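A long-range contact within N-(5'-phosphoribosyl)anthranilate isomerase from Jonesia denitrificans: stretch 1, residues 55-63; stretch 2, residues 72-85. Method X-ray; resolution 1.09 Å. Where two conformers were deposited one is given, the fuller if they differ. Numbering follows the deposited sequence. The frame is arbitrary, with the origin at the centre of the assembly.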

# COMPACT_ATOMS: atom_id res chain seq x y z
N THR A 55 5.32 7.92 -13.69
CA THR A 55 4.16 8.53 -13.02
C THR A 55 3.62 7.71 -11.87
O THR A 55 2.63 8.10 -11.22
N ILE A 56 4.26 6.56 -11.62
CA ILE A 56 3.86 5.65 -10.56
C ILE A 56 5.06 5.31 -9.69
O ILE A 56 6.10 4.93 -10.22
N ASP A 57 4.91 5.45 -8.37
CA ASP A 57 5.92 4.95 -7.46
C ASP A 57 5.82 3.43 -7.37
O ASP A 57 4.76 2.89 -7.05
N THR A 58 6.92 2.74 -7.64
CA THR A 58 6.97 1.31 -7.45
C THR A 58 7.45 1.00 -6.03
O THR A 58 8.37 1.63 -5.51
N VAL A 59 6.81 0.01 -5.41
CA VAL A 59 7.03 -0.29 -4.01
C VAL A 59 7.31 -1.77 -3.86
O VAL A 59 6.49 -2.61 -4.25
N LEU A 60 8.45 -2.11 -3.27
CA LEU A 60 8.76 -3.47 -2.86
C LEU A 60 8.20 -3.67 -1.47
O LEU A 60 8.55 -2.93 -0.54
N VAL A 61 7.32 -4.66 -1.32
CA VAL A 61 6.65 -4.92 -0.06
C VAL A 61 7.17 -6.22 0.53
O VAL A 61 7.03 -7.27 -0.09
N VAL A 62 7.81 -6.15 1.70
CA VAL A 62 8.38 -7.31 2.36
C VAL A 62 7.78 -7.51 3.75
O VAL A 62 7.23 -6.58 4.35
N ALA A 63 7.93 -8.72 4.25
CA ALA A 63 7.36 -9.10 5.54
C ALA A 63 8.32 -9.90 6.42
O ALA A 63 8.42 -9.64 7.61
N ALA A 72 18.95 -5.04 -0.16
CA ALA A 72 19.63 -5.49 -1.38
C ALA A 72 18.63 -5.71 -2.51
O ALA A 72 18.89 -5.37 -3.67
N LEU A 73 17.47 -6.28 -2.16
CA LEU A 73 16.43 -6.55 -3.16
C LEU A 73 15.79 -5.25 -3.66
O LEU A 73 15.51 -5.10 -4.85
N ALA A 74 15.60 -4.27 -2.78
CA ALA A 74 15.09 -2.99 -3.22
C ALA A 74 16.03 -2.35 -4.21
O ALA A 74 15.60 -1.79 -5.23
N GLU A 75 17.33 -2.41 -3.93
CA GLU A 75 18.30 -1.85 -4.86
C GLU A 75 18.29 -2.60 -6.19
O GLU A 75 18.18 -1.98 -7.25
N SER A 76 18.37 -3.92 -6.15
CA SER A 76 18.53 -4.67 -7.40
C SER A 76 17.32 -4.61 -8.30
O SER A 76 17.45 -4.61 -9.52
N THR A 77 16.14 -4.52 -7.70
CA THR A 77 14.91 -4.44 -8.48
C THR A 77 14.63 -3.06 -9.02
O THR A 77 13.82 -2.90 -9.92
N GLY A 78 15.25 -2.03 -8.46
CA GLY A 78 15.07 -0.69 -8.95
C GLY A 78 13.77 -0.02 -8.52
O GLY A 78 13.38 1.00 -9.12
N VAL A 79 13.12 -0.52 -7.47
CA VAL A 79 11.90 0.11 -6.98
C VAL A 79 12.19 1.51 -6.40
O VAL A 79 13.30 1.84 -5.99
N SER A 80 11.13 2.30 -6.32
CA SER A 80 11.18 3.62 -5.71
C SER A 80 11.20 3.54 -4.18
O SER A 80 11.81 4.39 -3.53
N VAL A 81 10.44 2.62 -3.61
CA VAL A 81 10.12 2.60 -2.19
C VAL A 81 10.26 1.17 -1.64
O VAL A 81 9.88 0.22 -2.32
N LEU A 82 10.77 1.07 -0.42
CA LEU A 82 10.76 -0.17 0.36
C LEU A 82 9.72 -0.07 1.45
O LEU A 82 9.84 0.80 2.33
N GLN A 83 8.69 -0.92 1.41
CA GLN A 83 7.63 -0.96 2.40
C GLN A 83 7.81 -2.18 3.30
O GLN A 83 7.84 -3.32 2.81
N LEU A 84 7.90 -1.94 4.61
CA LEU A 84 8.14 -2.96 5.61
C LEU A 84 6.85 -3.26 6.35
O LEU A 84 6.22 -2.38 6.94
N HIS A 85 6.46 -4.53 6.36
CA HIS A 85 5.29 -4.93 7.11
C HIS A 85 5.55 -4.86 8.63
O HIS A 85 6.67 -4.61 9.09

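Leu-60 is the apolar centre of this contact and gives up more surface to the other stretch than any other residue. In the t, p rotamer it reaches over the sheet to the helix, where its CD2 lies 3.7 Å from CG of Leu-73 and 4.1 Å from CB of Ala-74. The same CD2 sits 4.0 Å from CD1 of Leu-82, while CB of Leu-60 meets CG2 of Val-79 (chi1 m) at 3.8 Å. One leucine thus ties strand, helix and the loop between them into a single cluster. Val-62, chi1 m, extends that face: its CG2 packs 3.9 Å from CD1 of Leu-82 (t, p) and 3.6 Å from CD2 of Leu-84 (m, t), both leucines bringing their ends nearer than their CA-to-CB bonds suggest.

The strands are parallel and in register, so the alternate residues form a second face. There Val-59 and Val-81, both t, touch through their CG1 atoms at 3.9 Å, and CG1 of Val-59 also meets CB of Gln-83 at 3.5 Å. The extended Gln-83 passes Val-61, also t, its NE2 3.8 Å from CG1 of Val-61; its OE1 is hydrogen-bonded elsewhere in the structure.

The polar edge lies where the chain enters the second strand. Ser-80 (m) points toward the first stretch, and its OG accepts a hydrogen bond from N of Thr-58 at 3.0 Å. Thr-58, in the p rotamer, answers with OG1, which accepts from N of Ser-80, also at 3.0 Å. Two short hydroxyl side chains therefore pair with each other's backbone just before the regular ladder begins. At the far end, CB of Ala-63 lies 4.0 Å from CB of His-85, whose t side chain then leads away from the contact.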

# COMPACT_ATOMS: atom_id res chain seq x y z
CB THR A 55 3.01 8.85 -14.00
OG1 THR A 55 2.31 7.65 -14.33
CG2 THR A 55 3.53 9.54 -15.23
CB ILE A 56 3.23 4.36 -11.14
CG1 ILE A 56 1.94 4.68 -11.89
CG2 ILE A 56 2.98 3.32 -10.05
CD1 ILE A 56 1.21 3.48 -12.47
CB ASP A 57 5.67 5.55 -6.05
CG ASP A 57 5.96 7.02 -5.94
OD1 ASP A 57 6.85 7.51 -6.65
OD2 ASP A 57 5.33 7.69 -5.09
CB THR A 58 7.88 0.67 -8.49
OG1 THR A 58 9.18 1.24 -8.39
CG2 THR A 58 7.32 0.81 -9.90
CB VAL A 59 5.78 0.10 -3.17
CG1 VAL A 59 6.07 -0.11 -1.69
CG2 VAL A 59 5.33 1.52 -3.46
CB LEU A 60 10.27 -3.71 -2.85
CG LEU A 60 10.71 -5.05 -2.29
CD1 LEU A 60 10.21 -6.20 -3.19
CD2 LEU A 60 12.20 -5.13 -2.15
CB VAL A 61 5.11 -4.99 -0.26
CG1 VAL A 61 4.41 -5.25 1.03
CG2 VAL A 61 4.59 -3.73 -0.93
CB VAL A 62 9.92 -7.22 2.45
CG1 VAL A 62 10.54 -7.31 1.07
CG2 VAL A 62 10.35 -5.92 3.14
CB ALA A 63 6.07 -9.90 5.34
CB ALA A 72 20.44 -6.74 -1.11
CB LEU A 73 15.37 -7.46 -2.55
CG LEU A 73 14.28 -7.93 -3.52
CD1 LEU A 73 14.86 -8.69 -4.69
CD2 LEU A 73 13.31 -8.81 -2.75
CB ALA A 74 14.86 -2.06 -2.03
CB GLU A 75 19.70 -1.89 -4.24
CG GLU A 75 19.87 -1.00 -3.02
CD GLU A 75 19.91 0.49 -3.35
OE1 GLU A 75 19.95 1.30 -2.39
OE2 GLU A 75 19.92 0.86 -4.54
CB SER A 76 18.92 -6.10 -7.09
OG SER A 76 17.88 -6.83 -6.53
CB THR A 77 13.69 -4.91 -7.69
OG1 THR A 77 13.51 -4.10 -6.53
CG2 THR A 77 13.79 -6.39 -7.32
CB VAL A 79 11.19 -0.74 -5.94
CG1 VAL A 79 10.67 -2.05 -6.55
CG2 VAL A 79 12.06 -0.98 -4.71
CB SER A 80 9.93 4.44 -6.13
OG SER A 80 9.50 4.31 -7.50
CB VAL A 81 8.66 3.05 -1.95
CG1 VAL A 81 8.24 2.95 -0.51
CG2 VAL A 81 8.40 4.45 -2.48
CB LEU A 82 12.15 -0.41 0.95
CG LEU A 82 12.29 -1.62 1.88
CD1 LEU A 82 11.95 -2.92 1.19
CD2 LEU A 82 13.70 -1.69 2.46
CB GLN A 83 6.24 -0.99 1.74
CG GLN A 83 5.10 -1.10 2.71
CD GLN A 83 3.76 -1.22 2.05
OE1 GLN A 83 3.46 -0.53 1.08
NE2 GLN A 83 2.92 -2.11 2.57
CB LEU A 84 9.18 -2.45 6.61
CG LEU A 84 10.51 -2.05 6.01
CD1 LEU A 84 11.42 -1.43 7.07
CD2 LEU A 84 11.17 -3.20 5.30
CB HIS A 85 4.90 -6.33 6.71
CG HIS A 85 3.45 -6.64 6.89
ND1 HIS A 85 2.99 -7.63 7.73
CD2 HIS A 85 2.35 -6.12 6.29
CE1 HIS A 85 1.67 -7.71 7.65
NE2 HIS A 85 1.26 -6.80 6.78